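Local coordinates for Thiol:disulfide interchange protein (Proteus mirabilis, PDB 4OD7), which probably acts as a periplasmic thiol:disulfide oxidoreductase of the DsbA type, passing disulfide bonds to folding proteins, at residues 75-80 with 137-142; 165-170 with 177-182; 37-40 with 44-47. The protein carries 1 engineered substitution. All blocks are in the same frame, centred on the assembly; numbering follows the deposited sequence.

Interaction 1 (75-80 with 137-142); sequences RAWAVA and SQQQNA
Gln139 reaches from helix 130-145 to Trp77 and Ala78 on helix 70-83, and its amide makes the whole contact. The two backbones are not close. The nearest pair of CA atoms, Ala78 and Gln139, is 8.5 Å apart, so one long side chain bridges the gap. Its CB points toward the other helix. From there CG lies opposite the carbonyl carbon (chi1 -69°), and the chain then runs on extended through CD (chi2 178°). The touching is done by the two ends of the amide. OE1 comes to the edge of the Trp77 indole, in the plane of the ring, and sits 3.4 Å from Trp77 CD1. The amide plane is turned 60° from that ring, and the two side chains cross at about a right angle. NE2 lies on the Ala78 side, 3.7 Å from Ala78 CB. No hydrogen bond joins the two segments. The polar atoms are satisfied elsewhere: Gln139 OE1 accepts from the backbone N of His62, and NE2 donates to Leu135 O, with a weak bond to Thr74 O. These bonds hold the buried amide at both ends and fix which end faces Trp77. The indole is held as well, since Trp77 NE1 donates to Arg60 O. Gln139 and Trp77 therefore both bond to the backbone of strand 58-62, an outermost strand of the thioredoxin-type sheet. The Trp77 ring also meets Phe28 edge to face. Helix 106-115 packs against Ala76 of helix 70-83, while Ala78 packs on Leu135 and Val136 of helix 130-145. The contact thus joins one edge of the sheet to two helices, 70-83 and 130-145.

Interaction 2 (165-170 with 177-182); sequences DGISAK and KAYSDV
Ile167 packs its side chain onto Ala178, Tyr179 and Val182 of helix 172-187, the last helix of this DsbA-like thioredoxin fold. Segment 165-170 is irregular. It belongs to the connection between strand 160-162 and that helix, and it folds back along the helix it leads into. The nearest CA atoms are those of Ile167 and Tyr179, 6.6 Å apart. Ile167 points its CB toward the helix and spreads its branches over three residues. CG2 lies anti to the backbone N and meets Ala178 CB at 3.9 Å. CG1 takes the place anti to the carbonyl carbon (chi1 -71°) and carries CD1 toward the Tyr179 ring. The Ile167 and Tyr179 side chains cross at about a right angle, with the methyl approaching the ring obliquely. It is modelled too close, so its exact place is doubtful. Val182 runs past Ile167 in the opposite direction, and its CG2 is 4.1 Å from Ile167 CG1. No hydrogen bond crosses between the segments, so the contact is apolar packing. Met162 of strand 160-162 touches Ile167, Tyr179 and Val182, which ties the packing to the sheet. The polar end of Tyr179 turns to the connection itself: OH is hydrogen-bonded to Asn164 OD1. Towards the exposed end of the contact, Ser168 offers its backbone, and its O lies 4.0 Å from Ala178 CB.

Interaction 3 (37-40 with 44-47); sequences QFSE and VNST
Phe38 carries CG anti to its backbone N (chi1 -161°), which turns the ring to Val44. In Val44 it is CG1 that lies anti to N, and this brings that methyl to the far end of the ring, 3.4 Å from Phe38 CZ. Val44 CB lies over one face of the Phe38 ring. It stands 3.7 Å from the ring centroid, 21° off the normal, in a CH-pi contact displaced toward the rim. The backbones are joined by one hydrogen bond. Val44 N donates to Phe38 O at 2.9 Å, and the bond is almost straight (175°). On the next pair, Asn45 turns CG between its own backbone N and carbonyl carbon. This brings OD1 against Ser39, 3.1 Å from CB. The Ser39 hydroxyl bonds instead to Cys35 O, one turn back in helix 33-41. Asn45 ND2 has weak bonds to Glu26 and Glu49. Asn45 N is buried and finds no partner in the model. Tyr179 of helix 172-187 meets Phe38 edge to face. The segments flank the break between helices 33-41 and 44-51, with a wider pi-type turn at 37-40. A kinked helix with the CXXC motif at its N-terminal end is a familiar feature of the thioredoxin fold; here the first cysteine is the engineered Ser32, while Cys35 remains.

Interactions 2 and 3 touch and form one packed region, their centres about 12 Å apart. Tyr179 of 177-182 joins them: its CG is 3.4 Å from Val44 CG1. Interaction 1 lies on the opposite side of the chain's centre. Its centre is about 19 Å from that of interaction 3 and about 28 Å from that of interaction 2, and it touches neither. Segment 37-40 of interaction 3 lies on helix 33-41, which includes Cys35 and begins right after Ser32; the redox disulfide is absent from this structure. The bound peptide packs against Gln37 and Asp165, which places 37-40 and 165-170 beside the ligand. A thiocyanate ion lies about 4 Å from the Phe38 side chain.

Interaction 1 (75-80 with 137-142)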
loop_
_atom_site.group_PDB
_atom_site.type_symbol
_atom_site.label_atom_id
_atom_site.label_comp_id
_atom_site.label_asym_id
_atom_site.label_seq_id
_atom_site.Cartn_x
_atom_site.Cartn_y
_atom_site.Cartn_z
ATOM N N ARG A 75 -0.469 -10.161 -7.415
ATOM C CA ARG A 75 -0.198 -10.133 -8.862
ATOM C C ARG A 75 -1.095 -9.106 -9.580
ATOM O O ARG A 75 -0.618 -8.385 -10.420
ATOM C CB ARG A 75 -0.368 -11.514 -9.474
ATOM C CG ARG A 75 -0.028 -11.575 -10.984
ATOM C CD ARG A 75 0.115 -13.046 -11.405
ATOM N NE ARG A 75 1.311 -13.683 -10.844
ATOM C CZ ARG A 75 2.520 -13.625 -11.363
ATOM N NH1 ARG A 75 2.756 -12.981 -12.497
ATOM N NH2 ARG A 75 3.505 -14.232 -10.744
ATOM N N ALA A 76 -2.372 -9.020 -9.195
ATOM C CA ALA A 76 -3.302 -8.006 -9.696
ATOM C C ALA A 76 -2.726 -6.617 -9.489
ATOM O O ALA A 76 -2.808 -5.761 -10.353
ATOM C CB ALA A 76 -4.646 -8.115 -8.981
ATOM N N TRP A 77 -2.174 -6.380 -8.316
ATOM C CA TRP A 77 -1.656 -5.068 -8.036
ATOM C C TRP A 77 -0.424 -4.806 -8.921
ATOM O O TRP A 77 -0.243 -3.706 -9.408
ATOM C CB TRP A 77 -1.296 -4.916 -6.569
ATOM C CG TRP A 77 -0.802 -3.516 -6.211
ATOM C CD1 TRP A 77 0.383 -3.200 -5.676
ATOM C CD2 TRP A 77 -1.504 -2.280 -6.389
ATOM N NE1 TRP A 77 0.476 -1.861 -5.486
ATOM C CE2 TRP A 77 -0.674 -1.266 -5.912
ATOM C CE3 TRP A 77 -2.762 -1.939 -6.884
ATOM C CZ2 TRP A 77 -1.053 0.080 -5.922
ATOM C CZ3 TRP A 77 -3.142 -0.591 -6.877
ATOM C CH2 TRP A 77 -2.292 0.387 -6.413
ATOM N N ALA A 78 0.413 -5.824 -9.106
ATOM C CA ALA A 78 1.536 -5.733 -10.058
ATOM C C ALA A 78 1.036 -5.389 -11.489
ATOM O O ALA A 78 1.702 -4.703 -12.206
ATOM C CB ALA A 78 2.348 -7.009 -10.065
ATOM N N VAL A 79 -0.061 -6.007 -11.928
ATOM C CA VAL A 79 -0.651 -5.690 -13.230
ATOM C C VAL A 79 -1.087 -4.224 -13.255
ATOM O O VAL A 79 -0.906 -3.534 -14.253
ATOM C CB VAL A 79 -1.824 -6.628 -13.556
ATOM C CG1 VAL A 79 -2.563 -6.161 -14.821
ATOM C CG2 VAL A 79 -1.306 -8.044 -13.735
ATOM N N ALA A 80 -1.698 -3.766 -12.161
ATOM C CA ALA A 80 -2.184 -2.402 -12.091
ATOM C C ALA A 80 -1.033 -1.414 -12.253
ATOM O O ALA A 80 -1.191 -0.377 -12.912
ATOM C CB ALA A 80 -2.898 -2.173 -10.795
ATOM N N SER A 137 7.806 -10.391 -7.344
ATOM C CA SER A 137 8.999 -10.719 -6.568
ATOM C C SER A 137 9.386 -9.545 -5.717
ATOM O O SER A 137 9.722 -9.705 -4.558
ATOM C CB SER A 137 10.119 -11.155 -7.475
ATOM O OG SER A 137 9.693 -12.287 -8.178
ATOM N N GLN A 138 9.323 -8.351 -6.299
ATOM C CA GLN A 138 9.679 -7.126 -5.594
ATOM C C GLN A 138 8.847 -6.922 -4.333
ATOM O O GLN A 138 9.371 -6.492 -3.312
ATOM C CB GLN A 138 9.468 -5.917 -6.476
ATOM C CG GLN A 138 9.997 -4.662 -5.809
ATOM C CD GLN A 138 10.229 -3.539 -6.792
ATOM O OE1 GLN A 138 11.351 -3.291 -7.201
ATOM N NE2 GLN A 138 9.155 -2.841 -7.165
ATOM N N GLN A 139 7.549 -7.174 -4.456
ATOM C CA GLN A 139 6.595 -7.032 -3.348
ATOM C C GLN A 139 6.825 -8.041 -2.232
ATOM O O GLN A 139 6.929 -7.699 -1.049
ATOM C CB GLN A 139 5.196 -7.167 -3.896
ATOM C CG GLN A 139 4.821 -5.999 -4.747
ATOM C CD GLN A 139 3.441 -6.123 -5.340
ATOM O OE1 GLN A 139 2.444 -5.742 -4.719
ATOM N NE2 GLN A 139 3.371 -6.640 -6.563
ATOM N N GLN A 140 6.928 -9.297 -2.646
ATOM C CA GLN A 140 7.060 -10.406 -1.746
ATOM C C GLN A 140 8.337 -10.296 -0.941
ATOM O O GLN A 140 8.333 -10.585 0.225
ATOM C CB GLN A 140 7.067 -11.698 -2.537
ATOM C CG GLN A 140 5.768 -12.038 -3.262
ATOM C CD GLN A 140 5.951 -13.262 -4.162
ATOM O OE1 GLN A 140 7.026 -13.449 -4.763
ATOM N NE2 GLN A 140 4.916 -14.100 -4.270
ATOM N N ASN A 141 9.428 -9.878 -1.583
ATOM C CA ASN A 141 10.718 -9.670 -0.915
ATOM C C ASN A 141 10.710 -8.498 -0.005
ATOM O O ASN A 141 11.401 -8.514 0.995
ATOM C CB ASN A 141 11.837 -9.419 -1.909
ATOM C CG ASN A 141 12.212 -10.621 -2.701
ATOM O OD1 ASN A 141 12.727 -10.476 -3.795
ATOM N ND2 ASN A 141 11.997 -11.811 -2.161
ATOM N N ALA A 142 9.955 -7.462 -0.378
ATOM C CA ALA A 142 9.827 -6.272 0.468
ATOM C C ALA A 142 9.103 -6.562 1.744
ATOM O O ALA A 142 9.507 -6.106 2.789
ATOM C CB ALA A 142 9.081 -5.136 -0.285
#

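Interaction 2 (165-170 with 177-182)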
loop_
_atom_site.group_PDB
_atom_site.type_symbol
_atom_site.label_atom_id
_atom_site.label_comp_id
_atom_site.label_asym_id
_atom_site.label_seq_id
_atom_site.Cartn_x
_atom_site.Cartn_y
_atom_site.Cartn_z
ATOM N N ASP A 165 -0.710 4.454 15.349
ATOM C CA ASP A 165 -1.455 4.717 16.588
ATOM C C ASP A 165 -0.664 5.685 17.459
ATOM O O ASP A 165 -0.947 5.845 18.624
ATOM C CB ASP A 165 -1.752 3.423 17.350
ATOM C CG ASP A 165 -0.599 2.897 18.133
ATOM O OD1 ASP A 165 0.522 3.200 17.836
ATOM O OD2 ASP A 165 -0.810 2.073 19.037
ATOM N N GLY A 166 0.336 6.308 16.875
ATOM C CA GLY A 166 1.212 7.208 17.575
ATOM C C GLY A 166 1.067 8.623 17.039
ATOM O O GLY A 166 1.685 9.568 17.556
ATOM N N ILE A 167 0.256 8.767 16.000
ATOM C CA ILE A 167 -0.094 10.074 15.465
ATOM C C ILE A 167 -1.432 10.530 16.049
ATOM O O ILE A 167 -2.386 9.760 16.080
ATOM C CB ILE A 167 -0.159 10.048 13.925
ATOM C CG1 ILE A 167 1.248 9.912 13.383
ATOM C CG2 ILE A 167 -0.745 11.312 13.359
ATOM C CD1 ILE A 167 1.292 9.429 12.025
ATOM N N SER A 168 -1.457 11.746 16.585
ATOM C CA SER A 168 -2.627 12.281 17.270
ATOM C C SER A 168 -3.334 13.346 16.411
ATOM O O SER A 168 -2.700 14.069 15.642
ATOM C CB SER A 168 -2.238 12.865 18.614
ATOM O OG SER A 168 -3.395 13.271 19.314
ATOM N N ALA A 169 -4.659 13.380 16.477
ATOM C CA ALA A 169 -5.443 14.303 15.665
ATOM C C ALA A 169 -6.843 14.436 16.208
ATOM O O ALA A 169 -7.371 13.551 16.892
ATOM C CB ALA A 169 -5.492 13.857 14.216
ATOM N N LYS A 170 -7.452 15.564 15.929
ATOM C CA LYS A 170 -8.762 15.796 16.460
ATOM C C LYS A 170 -9.754 15.397 15.403
ATOM O O LYS A 170 -10.943 15.443 15.621
ATOM C CB LYS A 170 -8.906 17.253 16.845
ATOM C CG LYS A 170 -7.894 17.636 17.885
ATOM C CD LYS A 170 -8.517 17.794 19.218
ATOM C CE LYS A 170 -7.650 17.210 20.308
ATOM N NZ LYS A 170 -7.576 18.153 21.449
ATOM N N LYS A 177 -3.258 14.897 7.441
ATOM C CA LYS A 177 -2.356 16.018 7.357
ATOM C C LYS A 177 -1.274 15.831 8.387
ATOM O O LYS A 177 -0.105 16.137 8.159
ATOM C CB LYS A 177 -3.116 17.304 7.550
ATOM C CG LYS A 177 -3.889 17.674 6.310
ATOM C CD LYS A 177 -4.616 18.996 6.467
ATOM C CE LYS A 177 -5.603 18.914 7.632
ATOM N NZ LYS A 177 -6.470 20.102 7.764
ATOM N N ALA A 178 -1.694 15.378 9.549
ATOM C CA ALA A 178 -0.775 15.133 10.633
ATOM C C ALA A 178 0.154 14.010 10.261
ATOM O O ALA A 178 1.287 14.005 10.667
ATOM C CB ALA A 178 -1.524 14.790 11.896
ATOM N N TYR A 179 -0.365 13.007 9.565
ATOM C CA TYR A 179 0.428 11.864 9.120
ATOM C C TYR A 179 1.464 12.331 8.128
ATOM O O TYR A 179 2.646 11.999 8.233
ATOM C CB TYR A 179 -0.433 10.782 8.469
ATOM C CG TYR A 179 0.242 9.406 8.425
ATOM C CD1 TYR A 179 1.159 9.075 7.430
ATOM C CD2 TYR A 179 -0.065 8.431 9.371
ATOM C CE1 TYR A 179 1.773 7.832 7.404
ATOM C CE2 TYR A 179 0.532 7.198 9.351
ATOM C CZ TYR A 179 1.449 6.893 8.362
ATOM O OH TYR A 179 2.042 5.642 8.361
ATOM N N SER A 180 0.987 13.120 7.166
ATOM C CA SER A 180 1.828 13.706 6.120
ATOM C C SER A 180 2.891 14.614 6.713
ATOM O O SER A 180 3.979 14.720 6.177
ATOM C CB SER A 180 0.977 14.510 5.146
ATOM O OG SER A 180 1.813 15.310 4.345
ATOM N N ASP A 181 2.545 15.287 7.806
ATOM C CA ASP A 181 3.475 16.139 8.535
ATOM C C ASP A 181 4.647 15.320 9.101
ATOM O O ASP A 181 5.797 15.686 8.930
ATOM C CB ASP A 181 2.707 16.834 9.645
ATOM C CG ASP A 181 3.287 18.162 10.050
ATOM O OD1 ASP A 181 4.073 18.768 9.281
ATOM O OD2 ASP A 181 2.910 18.610 11.160
ATOM N N VAL A 182 4.350 14.220 9.795
ATOM C CA VAL A 182 5.384 13.339 10.388
ATOM C C VAL A 182 6.340 12.719 9.355
ATOM O O VAL A 182 7.529 12.599 9.607
ATOM C CB VAL A 182 4.742 12.223 11.241
ATOM C CG1 VAL A 182 5.775 11.267 11.795
ATOM C CG2 VAL A 182 3.993 12.851 12.379
#

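Interaction 3 (37-40 with 44-47)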
loop_
_atom_site.group_PDB
_atom_site.type_symbol
_atom_site.label_atom_id
_atom_site.label_comp_id
_atom_site.label_asym_id
_atom_site.label_seq_id
_atom_site.Cartn_x
_atom_site.Cartn_y
_atom_site.Cartn_z
ATOM N N GLN A 37 -10.130 1.727 4.780
ATOM C CA GLN A 37 -10.348 2.891 5.589
ATOM C C GLN A 37 -9.199 3.972 5.454
ATOM O O GLN A 37 -9.456 5.129 5.279
ATOM C CB GLN A 37 -10.430 2.423 7.003
ATOM C CG GLN A 37 -11.729 2.262 7.697
ATOM C CD GLN A 37 -12.337 3.587 7.976
ATOM O OE1 GLN A 37 -11.704 4.616 7.959
ATOM N NE2 GLN A 37 -13.551 3.566 8.223
ATOM N N PHE A 38 -7.947 3.543 5.532
ATOM C CA PHE A 38 -6.745 4.399 5.518
ATOM C C PHE A 38 -6.574 5.122 4.163
ATOM O O PHE A 38 -6.313 6.321 4.103
ATOM C CB PHE A 38 -5.506 3.553 5.791
ATOM C CG PHE A 38 -4.274 4.338 6.246
ATOM C CD1 PHE A 38 -4.067 4.689 7.578
ATOM C CD2 PHE A 38 -3.319 4.701 5.336
ATOM C CE1 PHE A 38 -2.956 5.348 7.964
ATOM C CE2 PHE A 38 -2.155 5.371 5.733
ATOM C CZ PHE A 38 -1.985 5.695 7.023
ATOM N N SER A 39 -6.689 4.371 3.066
ATOM C CA SER A 39 -6.352 4.934 1.776
ATOM C C SER A 39 -7.574 5.398 0.974
ATOM O O SER A 39 -7.482 6.411 0.296
ATOM C CB SER A 39 -5.579 3.901 0.979
ATOM O OG SER A 39 -6.398 2.820 0.618
ATOM N N GLU A 40 -8.713 4.716 1.038
ATOM C CA GLU A 40 -9.849 5.063 0.176
ATOM C C GLU A 40 -10.802 6.041 0.802
ATOM O O GLU A 40 -11.413 6.838 0.100
ATOM C CB GLU A 40 -10.622 3.823 -0.269
ATOM C CG GLU A 40 -9.896 2.824 -1.152
ATOM C CD GLU A 40 -9.654 3.404 -2.508
ATOM O OE1 GLU A 40 -10.682 3.727 -3.116
ATOM O OE2 GLU A 40 -8.524 3.491 -3.023
ATOM N N VAL A 44 -5.034 8.828 3.537
ATOM C CA VAL A 44 -3.833 9.241 4.230
ATOM C C VAL A 44 -2.648 9.040 3.295
ATOM O O VAL A 44 -1.798 9.923 3.190
ATOM C CB VAL A 44 -3.634 8.477 5.550
ATOM C CG1 VAL A 44 -2.410 8.985 6.304
ATOM C CG2 VAL A 44 -4.829 8.624 6.436
ATOM N N ASN A 45 -2.559 7.903 2.605
ATOM C CA ASN A 45 -1.405 7.719 1.688
ATOM C C ASN A 45 -1.403 8.718 0.524
ATOM O O ASN A 45 -0.364 9.174 0.089
ATOM C CB ASN A 45 -1.332 6.317 1.095
ATOM C CG ASN A 45 -2.476 6.009 0.174
ATOM O OD1 ASN A 45 -3.623 6.239 0.504
ATOM N ND2 ASN A 45 -2.164 5.556 -1.017
ATOM N N SER A 46 -2.573 9.080 0.045
ATOM C CA SER A 46 -2.646 10.027 -1.023
ATOM C C SER A 46 -2.300 11.449 -0.535
ATOM O O SER A 46 -1.660 12.183 -1.263
ATOM C CB SER A 46 -3.996 9.899 -1.723
ATOM O OG SER A 46 -5.029 9.904 -0.818
ATOM N N THR A 47 -2.702 11.841 0.663
ATOM C CA THR A 47 -2.297 13.125 1.224
ATOM C C THR A 47 -0.779 13.179 1.340
ATOM O O THR A 47 -0.146 14.166 0.997
ATOM C CB THR A 47 -2.906 13.356 2.625
ATOM O OG1 THR A 47 -4.320 13.475 2.507
ATOM C CG2 THR A 47 -2.371 14.644 3.287
#